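Malate Synthase (Haloferax volcanii, PDB 3PUG) catalyses the Claisen condensation of acetyl-CoA with glyoxylate, followed by hydrolysis of malyl-CoA to malate and CoA, in the glyoxylate cycle. Local coordinates at the magnesium ion and potassium ion site. Numbering follows the deposited sequence.

The magnesium ion and potassium ion site. Residues 51-52, 84, 89, 123, 158, 192. With MG (magnesium ion), chain B; K (potassium ion), chain C; GLV (glyoxylic acid), chain D.
The catalytic metal centre of this HpcH/HpaI-family malate synthase, built on the TIM-barrel fold of that family, holds the substrate glyoxylate on magnesium with potassium alongside, which may come from the purification or crystallisation medium. Glyoxylate chelates MG through its aldehyde O1 and carboxylate O3, an O1-MG-O3 bite of 74°. Asp192, in helix 190-196, puts OD2 2.0 Å from MG and roughly opposite glyoxylate O1 (159°); the same oxygen also binds K, so one carboxylate bridges the ions. The Asp192 backbone N donates to glyoxylate O3 (2.8 Å), pinning the substrate carboxylate where the helix begins, and the helix end may ease its charge. Arg84 comes from the aldehyde side, its chain bent at chi3. Arg84 NH1 gives glyoxylate O1 a hydrogen bond of 2.9 Å lying nearly in the guanidinium plane, which with the metal would probably polarise the carbonyl for attack. Glu51 lays OE1 over the centre of one guanidinium face, while its OE2 binds K. Asp52 grips K with both carboxylate oxygens; Asp52 OD2 lies a loose 3.0 Å from MG. Glu123 adds OE1 to K, and Glu123 OE2 takes a nearly straight bond from Arg89 NH1 (2.8 Å), a second-shell salt bridge that fixes the carboxylate's rotation. Water 1 joins both metals and also meets Glu51 OE1. Glu158, its CG in the crowded position between backbone N and carbonyl carbon (chi1 57°), reaches in extended. Glu158 OE2 meets water 1 (2.7 Å) and accepts a hydrogen bond from the Glu123 backbone N through the anti lone pair, whereas Glu158 OE1 makes a long 2.9 Å approach to MG. An alanine at Glu158 would remove this carboxylate and would probably loosen the bridging water and weaken magnesium binding.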
ATOM      1  N   GLU A  51       2.739 -17.039  24.594  1.00 49.79           N
ATOM      2  CA  GLU A  51       2.068 -17.563  23.394  1.00 52.95           C
ATOM      3  C   GLU A  51       2.946 -18.460  22.512  1.00 54.59           C
ATOM      4  O   GLU A  51       3.086 -19.653  22.773  1.00 55.52           O
ATOM      5  CB  GLU A  51       1.393 -16.467  22.561  1.00 52.73           C
ATOM      6  CG  GLU A  51       0.357 -17.012  21.593  1.00 51.67           C
ATOM      7  CD  GLU A  51       0.545 -16.479  20.177  1.00 51.76           C
ATOM      8  OE1 GLU A  51       1.697 -16.192  19.815  1.00 53.62           O
ATOM      9  OE2 GLU A  51      -0.412 -16.362  19.384  1.00 46.15           O
ATOM     10  N   ASP A  52       3.537 -17.920  21.457  1.00 55.57           N
ATOM     11  CA  ASP A  52       4.105 -18.852  20.520  1.00 57.53           C
ATOM     12  C   ASP A  52       5.395 -19.422  21.017  1.00 58.87           C
ATOM     13  O   ASP A  52       5.645 -20.569  20.679  1.00 60.42           O
ATOM     14  CB  ASP A  52       4.260 -18.299  19.105  1.00 57.69           C
ATOM     15  CG  ASP A  52       2.986 -18.428  18.290  1.00 57.30           C
ATOM     16  OD1 ASP A  52       2.063 -19.195  18.685  1.00 55.67           O
ATOM     17  OD2 ASP A  52       2.926 -17.711  17.269  1.00 53.51           O
ATOM     18  N   ARG A  84       3.340 -11.313  26.670  1.00 46.48           N
ATOM     19  CA  ARG A  84       2.391 -11.663  25.628  1.00 46.75           C
ATOM     20  C   ARG A  84       1.354 -12.704  26.046  1.00 48.03           C
ATOM     21  O   ARG A  84       1.752 -13.832  26.366  1.00 50.01           O
ATOM     22  CB  ARG A  84       3.146 -12.197  24.398  1.00 46.71           C
ATOM     23  CG  ARG A  84       2.147 -12.529  23.235  1.00 51.53           C
ATOM     24  CD  ARG A  84       2.611 -12.549  21.765  1.00 50.28           C
ATOM     25  NE  ARG A  84       3.538 -13.603  21.382  1.00 52.18           N
ATOM     26  CZ  ARG A  84       3.871 -13.863  20.124  1.00 55.84           C
ATOM     27  NH1 ARG A  84       3.273 -13.204  19.150  1.00 60.03           N
ATOM     28  NH2 ARG A  84       4.748 -14.801  19.804  1.00 54.33           N
ATOM     29  N   ARG A  89      -8.644 -13.742  17.263  1.00 36.23           N
ATOM     30  CA  ARG A  89      -9.880 -13.171  16.653  1.00 34.53           C
ATOM     31  C   ARG A  89     -10.905 -14.234  16.365  1.00 35.52           C
ATOM     32  O   ARG A  89     -12.071 -13.902  16.415  1.00 35.59           O
ATOM     33  CB  ARG A  89      -9.617 -12.410  15.377  1.00 32.78           C
ATOM     34  CG  ARG A  89      -9.126 -13.305  14.298  1.00 27.43           C
ATOM     35  CD  ARG A  89      -8.255 -12.417  13.413  1.00 25.00           C
ATOM     36  NE  ARG A  89      -7.667 -13.234  12.387  1.00 25.99           N
ATOM     37  CZ  ARG A  89      -6.470 -13.802  12.523  1.00 35.18           C
ATOM     38  NH1 ARG A  89      -5.773 -13.554  13.624  1.00 33.12           N
ATOM     39  NH2 ARG A  89      -5.989 -14.623  11.579  1.00 32.21           N
ATOM     40  N   GLU A 123      -2.555 -11.934  17.260  1.00 37.77           N
ATOM     41  CA  GLU A 123      -3.665 -12.447  16.417  1.00 38.15           C
ATOM     42  C   GLU A 123      -4.955 -11.622  16.372  1.00 37.63           C
ATOM     43  O   GLU A 123      -6.027 -12.138  16.047  1.00 38.99           O
ATOM     44  CB  GLU A 123      -4.064 -13.862  16.848  1.00 36.70           C
ATOM     45  CG  GLU A 123      -2.964 -14.874  16.674  1.00 40.18           C
ATOM     46  CD  GLU A 123      -2.739 -15.325  15.225  1.00 44.21           C
ATOM     47  OE1 GLU A 123      -1.861 -16.180  15.013  1.00 43.20           O
ATOM     48  OE2 GLU A 123      -3.379 -14.799  14.289  1.00 41.65           O
ATOM     49  N   GLU A 158      -1.181  -9.466  12.521  1.00 40.69           N
ATOM     50  CA  GLU A 158      -0.902 -10.697  11.813  1.00 40.99           C
ATOM     51  C   GLU A 158      -2.071 -11.378  11.105  1.00 39.92           C
ATOM     52  O   GLU A 158      -1.978 -12.557  10.815  1.00 38.67           O
ATOM     53  CB  GLU A 158      -0.168 -11.683  12.711  1.00 41.25           C
ATOM     54  CG  GLU A 158      -0.846 -12.056  14.015  1.00 42.53           C
ATOM     55  CD  GLU A 158       0.172 -12.658  14.973  1.00 42.86           C
ATOM     56  OE1 GLU A 158       1.329 -12.866  14.533  1.00 41.04           O
ATOM     57  OE2 GLU A 158      -0.167 -12.891  16.154  1.00 42.03           O
ATOM     58  N   ASP A 192       2.666 -15.270  11.076  1.00 44.91           N
ATOM     59  CA  ASP A 192       1.275 -15.636  10.977  1.00 44.01           C
ATOM     60  C   ASP A 192       0.570 -14.830   9.891  1.00 43.17           C
ATOM     61  O   ASP A 192      -0.340 -15.354   9.236  1.00 42.07           O
ATOM     62  CB  ASP A 192       0.617 -15.514  12.350  1.00 45.80           C
ATOM     63  CG  ASP A 192       1.118 -16.580  13.333  1.00 49.47           C
ATOM     64  OD1 ASP A 192       1.507 -17.653  12.826  1.00 55.92           O
ATOM     65  OD2 ASP A 192       1.103 -16.388  14.575  1.00 49.60           O
TER
HETATM   66 MG    MG B 601       2.343 -15.287  15.682  1.00 77.79          MG
HETATM   67  K     K C 803       0.089 -17.690  16.815  1.00 56.14           K
HETATM   68  C1  GLV D 501       4.347 -13.278  15.561  1.00 73.26           C
HETATM   69  O1  GLV D 501       3.433 -13.707  16.250  1.00 71.82           O
HETATM   70  C2  GLV D 501       4.325 -13.649  14.140  1.00 74.51           C
HETATM   71  O2  GLV D 501       5.177 -13.314  13.353  1.00 75.00           O
HETATM   72  O3  GLV D 501       3.373 -14.434  13.668  1.00 79.07           O
HETATM   73  O   HOH W   1       0.956 -15.221  17.055  1.00 55.99           O